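Local atomic coordinates of alkaline phosphatase (Thermus thermophilus, PDB entry 7KWD), a protein that probably removes phosphate groups from phosphate monoesters, working as a homodimer with two zinc ions and one magnesium ion per subunit. Residues H276-H279 / A285-W288; Q58-R63 / L341-R346; V45-S50 / T93-A98. All coordinates share one frame; numbering follows the deposited sequence.

Contact 1: residues H276-H279 / A285-W288; sequences HANH and ATLW. With ZN (zinc ion), chain F.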
loop_
_atom_site.group_PDB
_atom_site.type_symbol
_atom_site.label_atom_id
_atom_site.label_comp_id
_atom_site.label_asym_id
_atom_site.label_seq_id
_atom_site.Cartn_x
_atom_site.Cartn_y
_atom_site.Cartn_z
ATOM N N HIS A 276 15.924 -1.774 3.871
ATOM C CA HIS A 276 17.030 -2.352 3.119
ATOM C C HIS A 276 16.612 -3.634 2.422
ATOM O O HIS A 276 16.940 -3.853 1.254
ATOM C CB HIS A 276 18.213 -2.626 4.047
ATOM C CG HIS A 276 18.751 -1.388 4.684
ATOM N ND1 HIS A 276 19.703 -1.415 5.666
ATOM C CD2 HIS A 276 18.444 -0.085 4.495
ATOM C CE1 HIS A 276 19.982 -0.183 6.053
ATOM N NE2 HIS A 276 19.231 0.646 5.357
ATOM N N ALA A 277 15.905 -4.513 3.136
ATOM C CA ALA A 277 15.458 -5.742 2.503
ATOM C C ALA A 277 14.528 -5.432 1.354
ATOM O O ALA A 277 14.552 -6.113 0.326
ATOM C CB ALA A 277 14.761 -6.645 3.515
ATOM N N ASN A 278 13.672 -4.419 1.521
ATOM C CA ASN A 278 12.767 -4.076 0.431
ATOM C C ASN A 278 13.539 -3.553 -0.760
ATOM O O ASN A 278 13.120 -3.772 -1.909
ATOM C CB ASN A 278 11.728 -3.059 0.887
ATOM C CG ASN A 278 10.663 -3.689 1.796
ATOM O OD1 ASN A 278 10.451 -4.896 1.795
ATOM N ND2 ASN A 278 10.010 -2.852 2.579
ATOM N N HIS A 279 14.641 -2.824 -0.500
ATOM C CA HIS A 279 15.553 -2.407 -1.563
ATOM C C HIS A 279 16.121 -3.617 -2.307
ATOM O O HIS A 279 16.158 -3.633 -3.544
ATOM C CB HIS A 279 16.696 -1.576 -0.981
ATOM C CG HIS A 279 16.360 -0.140 -0.750
ATOM N ND1 HIS A 279 15.848 0.668 -1.741
ATOM C CD2 HIS A 279 16.456 0.637 0.358
ATOM C CE1 HIS A 279 15.667 1.884 -1.263
ATOM N NE2 HIS A 279 16.046 1.893 0.000
ATOM N N ALA A 285 13.829 -11.631 3.761
ATOM C CA ALA A 285 14.523 -10.770 4.707
ATOM C C ALA A 285 13.578 -9.711 5.299
ATOM O O ALA A 285 13.609 -9.448 6.506
ATOM C CB ALA A 285 15.727 -10.111 4.040
ATOM N N THR A 286 12.711 -9.136 4.470
ATOM C CA THR A 286 11.724 -8.182 4.970
ATOM C C THR A 286 10.861 -8.805 6.050
ATOM O O THR A 286 10.635 -8.206 7.108
ATOM C CB THR A 286 10.850 -7.697 3.824
ATOM O OG1 THR A 286 11.686 -7.088 2.845
ATOM C CG2 THR A 286 9.813 -6.724 4.334
ATOM N N LEU A 287 10.383 -10.013 5.798
ATOM C CA LEU A 287 9.518 -10.687 6.740
ATOM C C LEU A 287 10.188 -10.837 8.095
ATOM O O LEU A 287 9.576 -10.555 9.125
ATOM C CB LEU A 287 9.121 -12.057 6.195
ATOM C CG LEU A 287 8.555 -13.039 7.215
ATOM C CD1 LEU A 287 7.165 -12.597 7.648
ATOM C CD2 LEU A 287 8.456 -14.453 6.613
ATOM N N TRP A 288 11.440 -11.322 8.121
ATOM C CA TRP A 288 12.070 -11.586 9.409
ATOM C C TRP A 288 12.401 -10.295 10.153
ATOM O O TRP A 288 12.360 -10.286 11.388
ATOM C CB TRP A 288 13.307 -12.498 9.241
ATOM C CG TRP A 288 12.837 -13.919 9.169
ATOM C CD1 TRP A 288 12.753 -14.692 8.061
ATOM C CD2 TRP A 288 12.323 -14.711 10.247
ATOM N NE1 TRP A 288 12.235 -15.912 8.376
ATOM C CE2 TRP A 288 11.964 -15.954 9.716
ATOM C CE3 TRP A 288 12.148 -14.492 11.606
ATOM C CZ2 TRP A 288 11.424 -16.972 10.495
ATOM C CZ3 TRP A 288 11.615 -15.511 12.387
ATOM C CH2 TRP A 288 11.266 -16.735 11.827
HETATM ZN ZN ZN F . 15.720 3.298 1.691
#

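Contact 2: residues Q58-R63 / L341-R346; sequences QAYARR and LLEPQR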
loop_
_atom_site.group_PDB
_atom_site.type_symbol
_atom_site.label_atom_id
_atom_site.label_comp_id
_atom_site.label_asym_id
_atom_site.label_seq_id
_atom_site.Cartn_x
_atom_site.Cartn_y
_atom_site.Cartn_z
ATOM N N GLN A 58 1.510 -10.507 8.436
ATOM C CA GLN A 58 0.239 -10.873 9.059
ATOM C C GLN A 58 -0.160 -12.301 8.692
ATOM O O GLN A 58 -0.536 -13.092 9.555
ATOM C CB GLN A 58 -0.849 -9.894 8.617
ATOM C CG GLN A 58 -2.229 -10.155 9.211
ATOM C CD GLN A 58 -3.272 -9.180 8.668
ATOM O OE1 GLN A 58 -3.897 -8.434 9.423
ATOM N NE2 GLN A 58 -3.460 -9.186 7.353
ATOM N N ALA A 59 -0.060 -12.636 7.402
ATOM C CA ALA A 59 -0.426 -13.961 6.933
ATOM C C ALA A 59 0.565 -14.991 7.424
ATOM O O ALA A 59 0.174 -16.075 7.870
ATOM C CB ALA A 59 -0.494 -13.979 5.405
ATOM N N TYR A 60 1.856 -14.663 7.369
ATOM C CA TYR A 60 2.866 -15.635 7.769
ATOM C C TYR A 60 2.704 -16.020 9.237
ATOM O O TYR A 60 2.789 -17.194 9.603
ATOM C CB TYR A 60 4.259 -15.072 7.504
ATOM C CG TYR A 60 5.355 -16.111 7.698
ATOM C CD1 TYR A 60 5.920 -16.312 8.929
ATOM C CD2 TYR A 60 5.787 -16.924 6.642
ATOM C CE1 TYR A 60 6.888 -17.279 9.122
ATOM C CE2 TYR A 60 6.782 -17.887 6.839
ATOM C CZ TYR A 60 7.314 -18.063 8.064
ATOM O OH TYR A 60 8.282 -19.029 8.283
ATOM N N ALA A 61 2.517 -15.032 10.107
ATOM C CA ALA A 61 2.353 -15.346 11.524
ATOM C C ALA A 61 1.166 -16.292 11.742
ATOM O O ALA A 61 1.270 -17.288 12.471
ATOM C CB ALA A 61 2.196 -14.048 12.321
ATOM N N ARG A 62 0.029 -16.001 11.113
ATOM C CA ARG A 62 -1.149 -16.833 11.324
ATOM C C ARG A 62 -0.953 -18.205 10.699
ATOM O O ARG A 62 -1.073 -19.235 11.374
ATOM C CB ARG A 62 -2.388 -16.163 10.745
ATOM C CG ARG A 62 -2.995 -15.102 11.669
ATOM C CD ARG A 62 -3.924 -14.135 10.869
ATOM N NE ARG A 62 -4.684 -13.256 11.764
ATOM C CZ ARG A 62 -5.775 -13.626 12.419
ATOM N NH1 ARG A 62 -6.283 -14.858 12.304
ATOM N NH2 ARG A 62 -6.358 -12.761 13.222
ATOM N N ARG A 63 -0.589 -18.226 9.407
ATOM C CA ARG A 63 -0.558 -19.463 8.640
ATOM C C ARG A 63 0.616 -20.365 9.006
ATOM O O ARG A 63 0.469 -21.593 9.022
ATOM C CB ARG A 63 -0.508 -19.108 7.160
ATOM C CG ARG A 63 -0.588 -20.283 6.249
ATOM C CD ARG A 63 -0.739 -19.807 4.822
ATOM N NE ARG A 63 -0.493 -20.872 3.866
ATOM C CZ ARG A 63 -1.444 -21.500 3.175
ATOM N NH1 ARG A 63 -2.726 -21.179 3.322
ATOM N NH2 ARG A 63 -1.103 -22.443 2.306
ATOM N N LEU A 341 6.235 -20.586 1.005
ATOM C CA LEU A 341 7.545 -20.677 0.361
ATOM C C LEU A 341 8.594 -19.772 1.003
ATOM O O LEU A 341 9.773 -19.864 0.645
ATOM C CB LEU A 341 7.383 -20.331 -1.121
ATOM C CG LEU A 341 7.266 -21.382 -2.220
ATOM C CD1 LEU A 341 7.190 -22.769 -1.658
ATOM C CD2 LEU A 341 6.120 -21.123 -3.161
ATOM N N LEU A 342 8.207 -18.915 1.947
ATOM C CA LEU A 342 9.188 -18.151 2.697
ATOM C C LEU A 342 9.781 -18.945 3.837
ATOM O O LEU A 342 10.893 -18.625 4.285
ATOM C CB LEU A 342 8.563 -16.862 3.248
ATOM C CG LEU A 342 8.061 -15.870 2.209
ATOM C CD1 LEU A 342 7.792 -14.486 2.824
ATOM C CD2 LEU A 342 9.047 -15.695 1.064
ATOM N N GLU A 343 9.064 -19.951 4.347
ATOM C CA GLU A 343 9.553 -20.638 5.536
ATOM C C GLU A 343 10.881 -21.357 5.288
ATOM O O GLU A 343 11.679 -21.443 6.238
ATOM C CB GLU A 343 8.498 -21.632 6.055
ATOM C CG GLU A 343 8.888 -22.283 7.407
ATOM C CD GLU A 343 7.736 -23.092 8.064
ATOM O OE1 GLU A 343 7.776 -23.334 9.292
ATOM O OE2 GLU A 343 6.792 -23.488 7.351
ATOM N N PRO A 344 11.174 -21.886 4.094
ATOM C CA PRO A 344 12.485 -22.520 3.867
ATOM C C PRO A 344 13.649 -21.561 3.814
ATOM O O PRO A 344 14.793 -22.034 3.903
ATOM C CB PRO A 344 12.315 -23.222 2.502
ATOM C CG PRO A 344 10.805 -23.488 2.417
ATOM C CD PRO A 344 10.212 -22.222 3.019
ATOM N N GLN A 345 13.420 -20.252 3.648
ATOM C CA GLN A 345 14.538 -19.322 3.497
ATOM C C GLN A 345 15.381 -19.276 4.764
ATOM O O GLN A 345 14.874 -19.382 5.879
ATOM C CB GLN A 345 14.029 -17.935 3.127
ATOM C CG GLN A 345 13.373 -17.940 1.775
ATOM C CD GLN A 345 13.236 -16.572 1.203
ATOM O OE1 GLN A 345 13.727 -15.618 1.769
ATOM N NE2 GLN A 345 12.584 -16.469 0.056
ATOM N N ARG A 346 16.701 -19.172 4.573
ATOM C CA ARG A 346 17.654 -19.236 5.668
ATOM C C ARG A 346 18.698 -18.120 5.612
ATOM O O ARG A 346 19.537 -18.039 6.522
ATOM C CB ARG A 346 18.380 -20.601 5.691
ATOM C CG ARG A 346 17.501 -21.808 6.038
ATOM C CD ARG A 346 17.134 -21.838 7.515
ATOM N NE ARG A 346 16.240 -22.947 7.796
ATOM C CZ ARG A 346 14.921 -22.908 7.654
ATOM N NH1 ARG A 346 14.313 -21.797 7.242
ATOM N NH2 ARG A 346 14.202 -23.979 7.945
#

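Contact 3: residues V45-S50 / T93-A98; sequences VYDGFS and TESSAA. With ZN (zinc ion), chain E; MG (magnesium ion), chain D.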
loop_
_atom_site.group_PDB
_atom_site.type_symbol
_atom_site.label_atom_id
_atom_site.label_comp_id
_atom_site.label_asym_id
_atom_site.label_seq_id
_atom_site.Cartn_x
_atom_site.Cartn_y
_atom_site.Cartn_z
ATOM N N VAL A 45 10.070 3.426 14.798
ATOM C CA VAL A 45 10.015 3.633 13.349
ATOM C C VAL A 45 10.231 2.298 12.649
ATOM O O VAL A 45 11.241 1.629 12.876
ATOM C CB VAL A 45 11.064 4.644 12.885
ATOM C CG1 VAL A 45 10.990 4.802 11.360
ATOM C CG2 VAL A 45 10.883 5.957 13.610
ATOM N N TYR A 46 9.277 1.926 11.790
ATOM C CA TYR A 46 9.429 0.840 10.831
ATOM C C TYR A 46 9.905 1.469 9.519
ATOM O O TYR A 46 9.119 2.006 8.750
ATOM C CB TYR A 46 8.098 0.121 10.641
ATOM C CG TYR A 46 7.673 -0.893 11.694
ATOM C CD1 TYR A 46 7.485 -0.528 13.023
ATOM C CD2 TYR A 46 7.356 -2.199 11.331
ATOM C CE1 TYR A 46 7.043 -1.445 13.951
ATOM C CE2 TYR A 46 6.898 -3.123 12.256
ATOM C CZ TYR A 46 6.748 -2.743 13.560
ATOM O OH TYR A 46 6.320 -3.660 14.490
ATOM N N ASP A 47 11.208 1.423 9.253
ATOM C CA ASP A 47 11.749 2.104 8.092
ATOM C C ASP A 47 11.409 1.338 6.816
ATOM O O ASP A 47 11.691 0.149 6.713
ATOM C CB ASP A 47 13.261 2.266 8.222
ATOM C CG ASP A 47 13.776 3.359 7.351
ATOM O OD1 ASP A 47 13.504 3.261 6.135
ATOM O OD2 ASP A 47 14.402 4.324 7.877
ATOM N N GLY A 48 10.810 2.020 5.851
ATOM C CA GLY A 48 10.505 1.416 4.560
ATOM C C GLY A 48 9.340 0.449 4.535
ATOM O O GLY A 48 9.139 -0.260 3.533
ATOM N N PHE A 49 8.505 0.467 5.575
ATOM C CA PHE A 49 7.477 -0.541 5.798
ATOM C C PHE A 49 6.198 -0.181 5.063
ATOM O O PHE A 49 5.577 0.846 5.337
ATOM C CB PHE A 49 7.231 -0.659 7.302
ATOM C CG PHE A 49 6.199 -1.670 7.719
ATOM C CD1 PHE A 49 6.436 -3.028 7.587
ATOM C CD2 PHE A 49 4.995 -1.248 8.327
ATOM C CE1 PHE A 49 5.509 -3.966 8.026
ATOM C CE2 PHE A 49 4.064 -2.177 8.756
ATOM C CZ PHE A 49 4.324 -3.536 8.627
ATOM N N SER A 50 5.805 -1.044 4.139
ATOM C CA SER A 50 4.614 -0.819 3.326
ATOM C C SER A 50 3.472 -1.693 3.803
ATOM O O SER A 50 3.654 -2.591 4.634
ATOM C CB SER A 50 4.924 -1.123 1.857
ATOM O OG SER A 50 4.968 -2.502 1.663
ATOM N N THR A 93 10.064 10.484 -0.756
ATOM C CA THR A 93 11.048 10.986 0.185
ATOM C C THR A 93 12.176 9.979 0.301
ATOM O O THR A 93 12.040 8.822 -0.075
ATOM C CB THR A 93 10.397 11.197 1.553
ATOM O OG1 THR A 93 11.252 11.907 2.444
ATOM C CG2 THR A 93 10.076 9.853 2.161
ATOM N N GLU A 94 13.274 10.398 0.904
ATOM C CA GLU A 94 14.149 9.392 1.523
ATOM C C GLU A 94 14.205 9.674 3.024
ATOM O O GLU A 94 13.455 10.505 3.564
ATOM C CB GLU A 94 15.514 9.330 0.831
ATOM C CG GLU A 94 16.163 10.660 0.614
ATOM C CD GLU A 94 16.468 11.348 1.950
ATOM O OE1 GLU A 94 15.620 12.158 2.397
ATOM O OE2 GLU A 94 17.530 11.065 2.571
ATOM N N SER A 95 15.108 8.964 3.698
ATOM C CA SER A 95 14.999 8.808 5.142
ATOM C C SER A 95 15.300 10.093 5.907
ATOM O O SER A 95 14.696 10.336 6.961
ATOM C CB SER A 95 15.926 7.696 5.603
ATOM O OG SER A 95 15.255 6.477 5.668
ATOM N N SER A 96 16.256 10.917 5.439
ATOM C CA SER A 96 16.595 12.123 6.208
ATOM C C SER A 96 15.449 13.123 6.181
ATOM O O SER A 96 15.073 13.674 7.224
ATOM C CB SER A 96 17.877 12.786 5.688
ATOM O OG SER A 96 17.804 13.045 4.306
ATOM N N ALA A 97 14.867 13.366 4.999
ATOM C CA ALA A 97 13.726 14.273 4.943
ATOM C C ALA A 97 12.540 13.701 5.709
ATOM O O ALA A 97 11.816 14.434 6.383
ATOM C CB ALA A 97 13.358 14.563 3.485
ATOM N N ALA A 98 12.352 12.391 5.667
ATOM C CA ALA A 98 11.242 11.798 6.407
ATOM C C ALA A 98 11.464 11.949 7.896
ATOM O O ALA A 98 10.579 12.389 8.636
ATOM C CB ALA A 98 11.093 10.334 6.028
HETATM ZN ZN ZN E . 13.528 5.367 5.495
HETATM MG MG MG D . 16.387 4.484 8.690
HETATM O O HOH W 1 17.229 5.471 7.228
HETATM O O HOH W 2 18.170 4.906 9.762
HETATM O O HOH W 3 16.876 2.548 7.496
#

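Contact 1: residues H276-H279 / A285-W288
Asn278 swings its CG beside the backbone N (chi1 -74°) and Thr286 puts OG1 in the equivalent position (chi1 -59°), which brings amide and hydroxyl together where the two segments come closest; the CA atoms of Ala277 and Thr286 are 5.1 Å apart. The two side chains cross at roughly a right angle. Thr286 OG1 donates to Asn278 OD1 over 2.7 Å, arriving from above the carbonyl plane, 43° out of it, and so not on a lone pair. The same hydroxyl is also hydrogen-bonded to Asp282 O, just before its own helix. Thr286 CG2 lies alongside the same amide oxygen, 3.2 Å from Asn278 OD1. The methyl of Ala277 packs beside this bond: its CB stands 3.6 Å from Ala285 CB and 3.2 Å from Thr286 OG1, close packing that small side chains permit. At the other end of the amide, Asn278 ND2 is held by Asp53, which should fix the amide's rotation. The next residue, His279, turns to another side of helix 273-280 and binds zinc through NE2 at 2.2 Å. With Asp275, one turn earlier, and His433, it forms a zinc site of the alkaline phosphatase active centre.

Contact 2: residues Q58-R63 / L341-R346
Tyr60 points from helix 51-65 at the turn holding Leu342 and Glu343, and the Tyr60 and Glu343 side chains cross at about a right angle, with ring and carboxylate planes 79° apart. CG of the tyrosine is anti to the backbone N (chi1 -171°), which sends the ring toward the turn. Its OH rests against the methylenes of the glutamate: Tyr60 OH is 3.4 Å from Glu343 CG and equally near Glu343 CB. Glu343 N lies at the ring edge, near the ring plane, whereas Leu342 CB approaches obliquely, 4.1 Å from Tyr60 CE2. The extended glutamate carries its carboxylate past the hydroxyl to a salt bridge between OE2 and Arg64. The type I turn from Leu342 to Gln345 is braced by Arg346, whose NH1 donates to Glu343 O and Gln345 O, each at 2.8 Å; the first bond lies in the carbonyl plane, the second reaches its oxygen from above. With an alanine in place of Tyr60, Leu342 CB and the Glu343 methylenes lose their neighbour, and a gap would probably open between helix and turn. No hydrogen bond crosses between the segments, so this interface rests on van der Waals contact, while the charge of Glu343 is paired with Arg64.

Contact 3: residues V45-S50 / T93-A98
Asp47 and Ser95 face each other with CA atoms 8.0 Å apart, the first inside a type II turn from Tyr46 to Phe49 that follows strand 40-46 and has Gly48 at positive phi (75°), the second opening helix 95-104. A zinc ion lies between them, with a magnesium ion to one side. Asp47 CG is anti to the backbone N (chi1 -159°), which carries the carboxylate out to both cations. Asp47 OD1 binds zinc at 2.2 Å, and Asp47 OD2 binds magnesium at 2.2 Å while lying farther from the zinc. Ser95 reaches the same zinc from the other segment, with OG 2.1 Å from the metal. Direct approach of the two side chains is looser: Asp47 OD2 and Ser95 OG are 3.2 Å apart. A water makes a second bridge, hydrogen-bonded to Ser95 OG at 2.7 Å and bound to magnesium at 1.9 Å, so the serine oxygen is linked to both metals. Asp317 and His318 complete the zinc site; Thr148, Glu270 and two further waters complete the magnesium site.

Second-shell bonds of Glu94 probably help to position the serine. Glu94, the N-cap residue, uses the syn lone pair of OE1 to accept from Ala97 N at 3.0 Å, almost straight (171°). Its OE2 accepts from both Ser96 N, above the carboxylate plane, and Ser96 OG, on the syn side, and has Arg159 as a salt-bridge partner. These bonds anchor the first turn of the helix, and the arginine would probably stabilise the negative charge of Glu94. A serine at a helix start, coordinated to zinc and flanked by an aspartate bridging zinc and magnesium, is the hallmark of the alkaline phosphatase active site, where Ser95 is predicted to become the phosphoserine intermediate.

How the contacts relate
Contact 1 sits between the others: its centre is about 13 Å from that of contact 2 and about 14 Å from that of contact 3, and the centres of contacts 2 and 3 lie about 24 Å apart. Leu287 of contact 1 packs on Tyr60 and Leu342 of contact 2, while Asn278 ND2 comes to 2.9 Å from Gly48 O of contact 3. Along the chain the order is 45-50, 58-63, 93-98, then both segments of contact 1, then 341-346, so contacts 2 and 3 alternate and contact 1 is nested within contact 2. Helices 273-280 and 283-306 thus lie between the metal centre and the turn at 341-346; contacts 2 and 3 both touch the second subunit.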